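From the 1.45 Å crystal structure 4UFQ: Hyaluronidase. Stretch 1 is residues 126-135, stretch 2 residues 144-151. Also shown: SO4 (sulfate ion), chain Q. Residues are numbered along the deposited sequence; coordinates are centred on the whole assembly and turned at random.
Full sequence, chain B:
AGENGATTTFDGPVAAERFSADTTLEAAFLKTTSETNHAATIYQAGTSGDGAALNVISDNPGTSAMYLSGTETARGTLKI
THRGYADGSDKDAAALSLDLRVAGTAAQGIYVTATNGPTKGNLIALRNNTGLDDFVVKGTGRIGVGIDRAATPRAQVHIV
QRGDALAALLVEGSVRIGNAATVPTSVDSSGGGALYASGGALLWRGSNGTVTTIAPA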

# COMPACT_ATOMS: atom_id res chain seq x y z
N LEU B 126 6.78 4.09 -3.37
CA LEU B 126 7.27 4.50 -2.06
C LEU B 126 8.60 5.20 -2.25
O LEU B 126 9.59 4.56 -2.63
CB LEU B 126 7.38 3.29 -1.10
CG LEU B 126 6.15 2.38 -1.04
CD1 LEU B 126 6.38 1.28 -0.03
CD2 LEU B 126 4.87 3.19 -0.71
N ARG B 127 8.60 6.52 -2.03
CA ARG B 127 9.71 7.39 -2.40
C ARG B 127 10.18 8.22 -1.22
O ARG B 127 9.83 9.40 -1.07
CB ARG B 127 9.31 8.28 -3.58
CG ARG B 127 9.19 7.51 -4.88
CD ARG B 127 8.61 8.31 -6.06
NE ARG B 127 8.79 7.52 -7.28
CZ ARG B 127 8.44 7.90 -8.51
NH1 ARG B 127 7.87 9.07 -8.71
NH2 ARG B 127 8.65 7.08 -9.54
N ASN B 128 10.99 7.59 -0.38
CA ASN B 128 11.48 8.22 0.84
C ASN B 128 12.87 8.80 0.66
O ASN B 128 13.15 9.93 1.11
CB ASN B 128 11.49 7.17 1.95
CG ASN B 128 11.62 7.77 3.32
OD1 ASN B 128 11.03 8.80 3.60
ND2 ASN B 128 12.43 7.15 4.17
N ASN B 129 13.74 8.03 0.01
CA ASN B 129 15.15 8.41 -0.12
C ASN B 129 15.46 9.12 -1.44
O ASN B 129 15.05 8.67 -2.51
CB ASN B 129 16.01 7.17 0.07
CG ASN B 129 15.91 6.64 1.48
OD1 ASN B 129 16.35 7.30 2.43
ND2 ASN B 129 15.29 5.48 1.64
N THR B 130 16.15 10.25 -1.33
CA THR B 130 16.40 11.13 -2.48
C THR B 130 17.04 10.35 -3.64
O THR B 130 17.98 9.56 -3.44
CB THR B 130 17.29 12.32 -2.10
OG1 THR B 130 16.66 13.05 -1.04
CG2 THR B 130 17.51 13.25 -3.29
N GLY B 131 16.49 10.53 -4.84
CA GLY B 131 17.05 9.90 -6.02
C GLY B 131 16.63 8.45 -6.26
O GLY B 131 16.98 7.88 -7.28
N LEU B 132 15.87 7.88 -5.33
CA LEU B 132 15.53 6.45 -5.40
C LEU B 132 14.03 6.20 -5.45
O LEU B 132 13.23 6.98 -4.95
CB LEU B 132 16.11 5.69 -4.19
CG LEU B 132 17.63 5.77 -4.01
CD1 LEU B 132 18.07 4.99 -2.77
CD2 LEU B 132 18.35 5.25 -5.25
N ASP B 133 13.68 5.08 -6.07
CA ASP B 133 12.40 4.42 -5.85
C ASP B 133 12.65 3.30 -4.85
O ASP B 133 13.18 2.24 -5.21
CB ASP B 133 11.84 3.83 -7.15
CG ASP B 133 10.71 4.64 -7.72
OD1 ASP B 133 9.81 5.04 -6.96
OD2 ASP B 133 10.73 4.89 -8.95
N ASP B 134 12.29 3.52 -3.60
CA ASP B 134 12.52 2.49 -2.59
C ASP B 134 11.74 1.21 -2.89
O ASP B 134 12.30 0.09 -2.83
CB ASP B 134 12.20 3.04 -1.19
CG ASP B 134 13.11 4.21 -0.81
OD1 ASP B 134 14.33 3.99 -0.63
OD2 ASP B 134 12.63 5.37 -0.70
N PHE B 135 10.47 1.35 -3.26
CA PHE B 135 9.64 0.23 -3.72
C PHE B 135 8.63 0.79 -4.70
O PHE B 135 7.89 1.72 -4.37
CB PHE B 135 8.93 -0.45 -2.55
CG PHE B 135 8.04 -1.58 -2.96
CD1 PHE B 135 8.57 -2.76 -3.46
CD2 PHE B 135 6.67 -1.47 -2.85
CE1 PHE B 135 7.75 -3.81 -3.85
CE2 PHE B 135 5.83 -2.51 -3.22
CZ PHE B 135 6.37 -3.68 -3.73
N GLY B 144 10.54 -2.35 -8.99
CA GLY B 144 11.86 -1.84 -8.66
C GLY B 144 12.05 -1.71 -7.17
O GLY B 144 11.14 -1.26 -6.44
N VAL B 145 13.24 -2.10 -6.70
CA VAL B 145 13.63 -2.03 -5.29
C VAL B 145 14.98 -1.31 -5.22
O VAL B 145 16.01 -1.92 -5.53
CB VAL B 145 13.69 -3.41 -4.60
CG1 VAL B 145 14.06 -3.26 -3.13
CG2 VAL B 145 12.38 -4.20 -4.74
N GLY B 146 15.00 -0.04 -4.85
CA GLY B 146 16.24 0.72 -4.83
C GLY B 146 16.74 1.16 -6.19
O GLY B 146 17.90 1.55 -6.32
N ILE B 147 15.89 1.11 -7.22
CA ILE B 147 16.29 1.61 -8.53
C ILE B 147 16.27 3.13 -8.51
O ILE B 147 15.70 3.77 -7.61
CB ILE B 147 15.37 1.05 -9.67
CG1 ILE B 147 13.91 1.51 -9.46
CG2 ILE B 147 15.48 -0.47 -9.74
CD1 ILE B 147 13.00 1.16 -10.63
N ASP B 148 16.90 3.74 -9.51
CA ASP B 148 16.88 5.18 -9.64
C ASP B 148 15.43 5.63 -9.81
O ASP B 148 14.64 4.96 -10.49
CB ASP B 148 17.71 5.62 -10.85
CG ASP B 148 19.20 5.35 -10.68
OD1 ASP B 148 19.68 5.18 -9.54
OD2 ASP B 148 19.91 5.35 -11.71
N ARG B 149 15.08 6.74 -9.18
CA ARG B 149 13.68 7.18 -9.18
C ARG B 149 13.18 7.37 -10.60
O ARG B 149 13.83 8.01 -11.43
CB ARG B 149 13.50 8.48 -8.38
CG ARG B 149 12.02 8.85 -8.20
CD ARG B 149 11.84 9.95 -7.19
NE ARG B 149 12.32 9.56 -5.86
CZ ARG B 149 12.16 10.29 -4.77
NH1 ARG B 149 11.52 11.44 -4.85
NH2 ARG B 149 12.64 9.87 -3.60
N ALA B 150 12.02 6.77 -10.86
CA ALA B 150 11.29 6.88 -12.13
C ALA B 150 11.91 6.06 -13.27
O ALA B 150 11.41 6.08 -14.40
CB ALA B 150 11.08 8.35 -12.56
N ALA B 151 12.97 5.32 -12.97
CA ALA B 151 13.56 4.43 -13.97
C ALA B 151 12.65 3.25 -14.25
O ALA B 151 11.84 2.85 -13.42
CB ALA B 151 14.93 3.92 -13.50
S SO4 Q . 7.02 8.23 -12.51
O1 SO4 Q . 5.57 8.44 -12.44
O2 SO4 Q . 7.47 8.39 -13.90
O3 SO4 Q . 7.41 6.92 -11.98
O4 SO4 Q . 7.68 9.27 -11.72
O HOH W 1 10.15 3.78 -11.45

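Two arginines lie close together here: R127 NE lies 4.3 Å from R149 NE, and the two guanidiniums are bonded to different acceptors. R149 reaches across to backbone carbonyls: NE donates to L132 O at 2.9 Å, while NH2 makes weak bonds to N129 O (2.9 Å) and L132 O (3.2 Å). Its planar group is sandwiched, with G131 N over one face and R127 CB over the opposite face, so the arginine fills space as well as satisfying the turn from N129 to L132. No other residue has more of its surface covered by the partner stretch.

R127 is neutralised within its own stretch. Its NE forms a salt bridge with D133 OD1 at 2.7 Å, its NH2 bonds D133 OD2 at 3.1 Å, and R149 CG packs over one guanidinium face. A sulfate, probably from the crystallisation liquor, accepts from the outer nitrogens, with NH2 2.7 Å from SO4 O3.

Buried D133 is the hub. Beyond holding R127, its OD2 accepts from A150 N at 3.0 Å, in nearly straight geometry, and from a water that also bonds A151 O. An aspartate suits this site because its short side chain places a carboxylate where charged and backbone donors meet.

The backbones run antiparallel. R149 N donates to G131 O, D133 N to I147 O and G146 N to D133 O, each at 2.9 Å; beside them, D133 CB rests 3.9 Å from I147 CG1.

Glycines serve the path of the chain. G131 and G146 have positive phi, which favours glycine, whereas a CB on G144 would clash with I147 CD1 at 2.3 Å. D134 points away and braces its own loop instead, OD2 accepting from N128 N at 2.8 Å and N129 N at 3.0 Å.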